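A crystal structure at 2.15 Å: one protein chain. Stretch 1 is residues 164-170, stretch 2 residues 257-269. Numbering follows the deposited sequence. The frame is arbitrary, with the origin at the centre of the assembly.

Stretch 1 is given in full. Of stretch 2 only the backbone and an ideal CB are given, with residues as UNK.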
ATOM      1  N   GLY A 164     -16.070  34.119   9.284  1.00 36.07           N
ATOM      2  CA  GLY A 164     -15.031  33.912  10.259  1.00 35.43           C
ATOM      3  C   GLY A 164     -13.681  34.063   9.593  1.00 34.84           C
ATOM      4  O   GLY A 164     -13.585  34.497   8.446  1.00 35.10           O
ATOM      5  N   ILE A 165     -12.632  33.718  10.326  1.00 34.19           N
ATOM      6  CA  ILE A 165     -11.278  33.814   9.813  1.00 33.99           C
ATOM      7  C   ILE A 165     -11.001  32.584   8.956  1.00 33.26           C
ATOM      8  O   ILE A 165     -11.172  31.453   9.397  1.00 33.13           O
ATOM      9  CB  ILE A 165     -10.259  33.988  10.962  1.00 33.90           C
ATOM     10  CG1 ILE A 165     -10.513  35.331  11.658  1.00 34.44           C
ATOM     11  CG2 ILE A 165      -8.838  33.914  10.447  1.00 33.04           C
ATOM     12  CD1 ILE A 165     -10.002  35.380  13.063  1.00 35.70           C
ATOM     13  N   VAL A 166     -10.636  32.837   7.703  1.00 33.13           N
ATOM     14  CA  VAL A 166     -10.370  31.805   6.721  1.00 32.42           C
ATOM     15  C   VAL A 166      -8.859  31.767   6.468  1.00 32.59           C
ATOM     16  O   VAL A 166      -8.264  32.768   6.023  1.00 31.66           O
ATOM     17  CB  VAL A 166     -11.135  32.053   5.397  1.00 32.33           C
ATOM     18  CG1 VAL A 166     -10.870  30.929   4.374  1.00 30.67           C
ATOM     19  CG2 VAL A 166     -12.619  32.188   5.656  1.00 31.85           C
ATOM     20  N   ILE A 167      -8.275  30.605   6.801  1.00 32.40           N
ATOM     21  CA  ILE A 167      -6.868  30.292   6.631  1.00 32.60           C
ATOM     22  C   ILE A 167      -6.771  29.202   5.564  1.00 33.07           C
ATOM     23  O   ILE A 167      -7.335  28.127   5.738  1.00 33.20           O
ATOM     24  CB  ILE A 167      -6.255  29.749   7.933  1.00 32.51           C
ATOM     25  CG1 ILE A 167      -6.377  30.800   9.049  1.00 32.06           C
ATOM     26  CG2 ILE A 167      -4.810  29.342   7.687  1.00 32.68           C
ATOM     27  CD1 ILE A 167      -6.211  30.291  10.487  1.00 32.52           C
ATOM     28  N   PHE A 168      -6.071  29.501   4.462  1.00 33.10           N
ATOM     29  CA  PHE A 168      -5.916  28.566   3.337  1.00 32.98           C
ATOM     30  C   PHE A 168      -4.431  28.235   3.105  1.00 32.92           C
ATOM     31  O   PHE A 168      -3.616  29.099   2.831  1.00 32.47           O
ATOM     32  CB  PHE A 168      -6.557  29.143   2.077  1.00 32.32           C
ATOM     33  CG  PHE A 168      -6.310  28.334   0.840  1.00 32.23           C
ATOM     34  CD1 PHE A 168      -6.648  27.006   0.785  1.00 32.03           C
ATOM     35  CD2 PHE A 168      -5.735  28.922  -0.288  1.00 31.88           C
ATOM     36  CE1 PHE A 168      -6.421  26.272  -0.354  1.00 32.67           C
ATOM     37  CE2 PHE A 168      -5.515  28.197  -1.427  1.00 31.60           C
ATOM     38  CZ  PHE A 168      -5.848  26.870  -1.470  1.00 32.35           C
ATOM     39  N   ASP A 169      -4.106  26.962   3.285  1.00 33.15           N
ATOM     40  CA  ASP A 169      -2.782  26.434   3.051  1.00 33.29           C
ATOM     41  C   ASP A 169      -2.784  25.882   1.619  1.00 32.89           C
ATOM     42  O   ASP A 169      -3.436  24.866   1.306  1.00 32.63           O
ATOM     43  CB  ASP A 169      -2.514  25.349   4.079  1.00 34.11           C
ATOM     44  CG  ASP A 169      -1.061  24.949   4.178  1.00 36.79           C
ATOM     45  OD1 ASP A 169      -0.188  25.755   3.746  1.00 39.09           O
ATOM     46  OD2 ASP A 169      -0.818  23.826   4.741  1.00 39.64           O
ATOM     47  N   PRO A 170      -2.094  26.573   0.708  1.00 33.13           N
ATOM     48  CA  PRO A 170      -2.220  26.214  -0.700  1.00 33.13           C
ATOM     49  C   PRO A 170      -1.338  24.994  -1.028  1.00 33.30           C
ATOM     50  O   PRO A 170      -0.421  25.072  -1.829  1.00 33.07           O
ATOM     51  CB  PRO A 170      -1.769  27.492  -1.411  1.00 33.46           C
ATOM     52  CG  PRO A 170      -0.695  28.056  -0.462  1.00 33.30           C
ATOM     53  CD  PRO A 170      -1.163  27.704   0.916  1.00 33.15           C
ATOM     54  N   UNK A 257       4.650  22.485   8.486  1.00 32.89           N
ATOM     55  CA  UNK A 257       3.754  23.536   8.009  1.00 33.01           C
ATOM     56  C   UNK A 257       2.353  23.371   8.577  1.00 32.67           C
ATOM     57  O   UNK A 257       1.724  24.345   8.921  1.00 32.77           O
ATOM     58  CB  UNK A 257       3.700  23.536   6.480  1.00 33.01           C
ATOM     59  N   UNK A 258       1.896  22.123   8.629  1.00 32.91           N
ATOM     60  CA  UNK A 258       0.639  21.714   9.260  1.00 33.63           C
ATOM     61  C   UNK A 258       0.626  22.060  10.742  1.00 33.28           C
ATOM     62  O   UNK A 258      -0.362  22.576  11.277  1.00 33.61           O
ATOM     63  CB  UNK A 258       0.412  20.212   9.074  1.00 33.63           C
ATOM     64  N   UNK A 259       1.723  21.741  11.423  1.00 32.77           N
ATOM     65  CA  UNK A 259       1.870  22.134  12.819  1.00 32.06           C
ATOM     66  C   UNK A 259       1.834  23.659  12.953  1.00 31.84           C
ATOM     67  O   UNK A 259       1.119  24.188  13.789  1.00 31.39           O
ATOM     68  CB  UNK A 259       3.173  21.578  13.396  1.00 32.06           C
ATOM     69  N   UNK A 260       2.576  24.371  12.105  1.00 31.20           N
ATOM     70  CA  UNK A 260       2.509  25.805  12.137  1.00 30.52           C
ATOM     71  C   UNK A 260       1.070  26.292  12.007  1.00 30.82           C
ATOM     72  O   UNK A 260       0.616  27.121  12.794  1.00 30.60           O
ATOM     73  CB  UNK A 260       3.379  26.397  11.026  1.00 30.52           C
ATOM     74  N   UNK A 261       0.360  25.811  10.984  1.00 30.89           N
ATOM     75  CA  UNK A 261      -0.983  26.333  10.709  1.00 31.53           C
ATOM     76  C   UNK A 261      -1.939  26.102  11.889  1.00 31.68           C
ATOM     77  O   UNK A 261      -2.664  27.019  12.254  1.00 31.56           O
ATOM     78  CB  UNK A 261      -1.549  25.680   9.447  1.00 31.53           C
ATOM     79  N   UNK A 262      -1.902  24.898  12.472  1.00 31.49           N
ATOM     80  CA  UNK A 262      -2.791  24.541  13.571  1.00 31.59           C
ATOM     81  C   UNK A 262      -2.502  25.321  14.828  1.00 31.61           C
ATOM     82  O   UNK A 262      -3.412  25.832  15.477  1.00 32.24           O
ATOM     83  CB  UNK A 262      -2.689  23.043  13.867  1.00 31.59           C
ATOM     84  N   UNK A 263      -1.219  25.425  15.163  1.00 31.68           N
ATOM     85  CA  UNK A 263      -0.765  26.211  16.310  1.00 31.43           C
ATOM     86  C   UNK A 263      -1.021  27.704  16.102  1.00 31.58           C
ATOM     87  O   UNK A 263      -1.489  28.388  17.005  1.00 31.50           O
ATOM     88  CB  UNK A 263       0.724  25.966  16.562  1.00 31.43           C
ATOM     89  N   UNK A 264      -0.730  28.211  14.903  1.00 31.76           N
ATOM     90  CA  UNK A 264      -1.103  29.585  14.557  1.00 31.60           C
ATOM     91  C   UNK A 264      -2.578  29.857  14.856  1.00 31.79           C
ATOM     92  O   UNK A 264      -2.915  30.854  15.470  1.00 31.86           O
ATOM     93  CB  UNK A 264      -0.812  29.856  13.079  1.00 31.60           C
ATOM     94  N   UNK A 265      -3.440  28.942  14.424  1.00 32.03           N
ATOM     95  CA  UNK A 265      -4.880  29.080  14.574  1.00 31.78           C
ATOM     96  C   UNK A 265      -5.321  29.015  16.047  1.00 31.69           C
ATOM     97  O   UNK A 265      -6.200  29.762  16.450  1.00 31.05           O
ATOM     98  CB  UNK A 265      -5.588  27.989  13.768  1.00 31.78           C
ATOM     99  N   UNK A 266      -4.712  28.108  16.819  1.00 32.23           N
ATOM    100  CA  UNK A 266      -4.911  28.017  18.280  1.00 32.20           C
ATOM    101  C   UNK A 266      -4.633  29.333  18.967  1.00 32.12           C
ATOM    102  O   UNK A 266      -5.399  29.755  19.823  1.00 31.83           O
ATOM    103  CB  UNK A 266      -4.013  26.932  18.879  1.00 32.20           C
ATOM    104  N   UNK A 267      -3.527  29.970  18.591  1.00 32.12           N
ATOM    105  CA  UNK A 267      -3.156  31.269  19.119  1.00 31.98           C
ATOM    106  C   UNK A 267      -4.211  32.352  18.824  1.00 32.25           C
ATOM    107  O   UNK A 267      -4.701  33.023  19.734  1.00 31.73           O
ATOM    108  CB  UNK A 267      -1.803  31.687  18.539  1.00 31.98           C
ATOM    109  N   UNK A 268      -4.602  32.484  17.566  1.00 32.43           N
ATOM    110  CA  UNK A 268      -5.687  33.388  17.223  1.00 32.78           C
ATOM    111  C   UNK A 268      -6.936  33.098  18.066  1.00 33.17           C
ATOM    112  O   UNK A 268      -7.567  34.019  18.563  1.00 32.81           O
ATOM    113  CB  UNK A 268      -6.014  33.276  15.733  1.00 32.78           C
ATOM    114  N   UNK A 269      -7.279  31.812  18.209  1.00 33.60           N
ATOM    115  CA  UNK A 269      -8.459  31.407  18.955  1.00 34.01           C
ATOM    116  C   UNK A 269      -8.393  31.917  20.375  1.00 34.10           C
ATOM    117  O   UNK A 269      -9.409  32.282  20.927  1.00 35.55           O
ATOM    118  CB  UNK A 269      -8.609  29.884  18.946  1.00 34.01           C
TER

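Stretch 2 is a single helix that runs nearly antiparallel to strand 165-168, at 170° between their directions and 10.5 Å between axes at closest approach. The strand offers Ile165, Ile167 and, just past its end, Asp169.

At position 257 the ideal CB would lie 4.9 Å from Asp169 OD2, so a small or polar side chain would suit. The residue is Gly257, which puts no side chain beside Asp169; its O accepts the helical bond from N of position 261.

Position 258 points its CA-to-CB bond sideways, with nothing of stretch 1 within 5.5 Å of the ideal CB. The end of a longer side chain could still come near the Asp169 carboxylate, where a base or a neutral polar group would seem the easy choice. The deposited Asp258 (chi1 m) instead brings OD1 to 3.9 Å from Asp169 OD2, two like charges close together, although both oxygens are hydrogen-bonded elsewhere in the structure.

Positions 259 and 260 are out of reach and little constrained by the strand; they are Val259 and Phe260.

Position 261 points toward the strand, its ideal CB 5.1 Å from Asp169 OD2 and 5.2 Å from Ile167 CG2. With a carboxylate and a methyl both near, a medium-sized polar or aliphatic side chain would fit. Asn261 (chi1 m) places ND2 3.5 Å from Asp169 CB and 3.9 Å from Ile167 CG2.

Position 262 faces away, and 263 is out of reach; neither is specified by the strand. They are Gly262 and Ala263.

Position 264 points toward stretch 1, yet its ideal CB has no neighbour there within 5.5 Å, so a large apolar side chain could bridge the gap. Phe264 (chi1 t) does so, with CD2 4.3 Å from Ile167 CD1, which lies at the ring edge, near its plane.

At 265 the bond points sideways, but Ile167 CD1 is only 4.1 Å from the ideal CB. A small residue suits this close approach, and Ala265 packs its CB 4.0 Å from Ile167 CD1.

Positions 266 and 267 are out of reach, and stretch 1 sets no preference; they are Val266 and Ala267.

Position 268 points toward stretch 1, with Ile165 CD1 5.2 Å from the ideal CB; leucine, isoleucine or methionine would serve. Leu268 (m, t) sets CD1 4.3 Å from Ile167 CD1 and 4.4 Å from Ile165 CG2, touching both isoleucines.

Position 269 points sideways with nothing of stretch 1 within 5.5 Å of its ideal CB, so many residues would suit; Ser269 OG donates a very short 2.3 Å hydrogen bond to Val266 O.

Stretch 2, residues 257-269: GDVFNGAFAVALS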
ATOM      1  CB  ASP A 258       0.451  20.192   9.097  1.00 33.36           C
ATOM      2  CG  ASP A 258       0.303  19.761   7.639  1.00 35.84           C
ATOM      3  OD1 ASP A 258      -0.297  20.555   6.848  1.00 37.22           O
ATOM      4  OD2 ASP A 258       0.747  18.620   7.294  1.00 34.62           O
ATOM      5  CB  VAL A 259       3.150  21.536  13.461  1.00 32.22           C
ATOM      6  CG1 VAL A 259       3.363  22.039  14.885  1.00 30.27           C
ATOM      7  CG2 VAL A 259       3.043  20.039  13.509  1.00 32.64           C
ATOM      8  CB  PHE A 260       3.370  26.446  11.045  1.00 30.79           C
ATOM      9  CG  PHE A 260       3.229  27.919  11.024  1.00 29.29           C
ATOM     10  CD1 PHE A 260       3.910  28.688  11.943  1.00 30.76           C
ATOM     11  CD2 PHE A 260       2.304  28.525  10.201  1.00 29.86           C
ATOM     12  CE1 PHE A 260       3.750  30.068  11.979  1.00 32.07           C
ATOM     13  CE2 PHE A 260       2.129  29.897  10.236  1.00 32.27           C
ATOM     14  CZ  PHE A 260       2.866  30.677  11.127  1.00 30.85           C
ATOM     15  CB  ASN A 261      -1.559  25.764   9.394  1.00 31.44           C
ATOM     16  CG  ASN A 261      -1.071  26.526   8.160  1.00 31.96           C
ATOM     17  OD1 ASN A 261       0.085  26.876   8.067  1.00 33.41           O
ATOM     18  ND2 ASN A 261      -1.967  26.769   7.211  1.00 31.68           N
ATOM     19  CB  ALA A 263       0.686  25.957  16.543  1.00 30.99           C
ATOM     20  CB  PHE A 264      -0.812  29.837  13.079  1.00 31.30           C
ATOM     21  CG  PHE A 264      -1.143  31.211  12.634  1.00 30.39           C
ATOM     22  CD1 PHE A 264      -0.327  32.272  12.983  1.00 31.98           C
ATOM     23  CD2 PHE A 264      -2.276  31.462  11.892  1.00 31.10           C
ATOM     24  CE1 PHE A 264      -0.631  33.546  12.596  1.00 31.43           C
ATOM     25  CE2 PHE A 264      -2.569  32.753  11.471  1.00 30.95           C
ATOM     26  CZ  PHE A 264      -1.761  33.780  11.844  1.00 31.10           C
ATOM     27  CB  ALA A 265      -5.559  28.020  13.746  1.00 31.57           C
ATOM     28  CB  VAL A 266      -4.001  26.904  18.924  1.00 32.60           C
ATOM     29  CG1 VAL A 266      -3.931  27.025  20.460  1.00 32.67           C
ATOM     30  CG2 VAL A 266      -4.510  25.517  18.551  1.00 32.37           C
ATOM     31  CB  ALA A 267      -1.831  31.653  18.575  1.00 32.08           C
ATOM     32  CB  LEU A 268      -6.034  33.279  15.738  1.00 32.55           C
ATOM     33  CG  LEU A 268      -4.953  33.628  14.690  1.00 33.01           C
ATOM     34  CD1 LEU A 268      -5.519  33.555  13.278  1.00 32.28           C
ATOM     35  CD2 LEU A 268      -4.362  35.012  14.951  1.00 34.29           C
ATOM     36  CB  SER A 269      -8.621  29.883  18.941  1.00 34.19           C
ATOM     37  OG  SER A 269      -7.671  29.233  19.775  1.00 33.80           O
TER
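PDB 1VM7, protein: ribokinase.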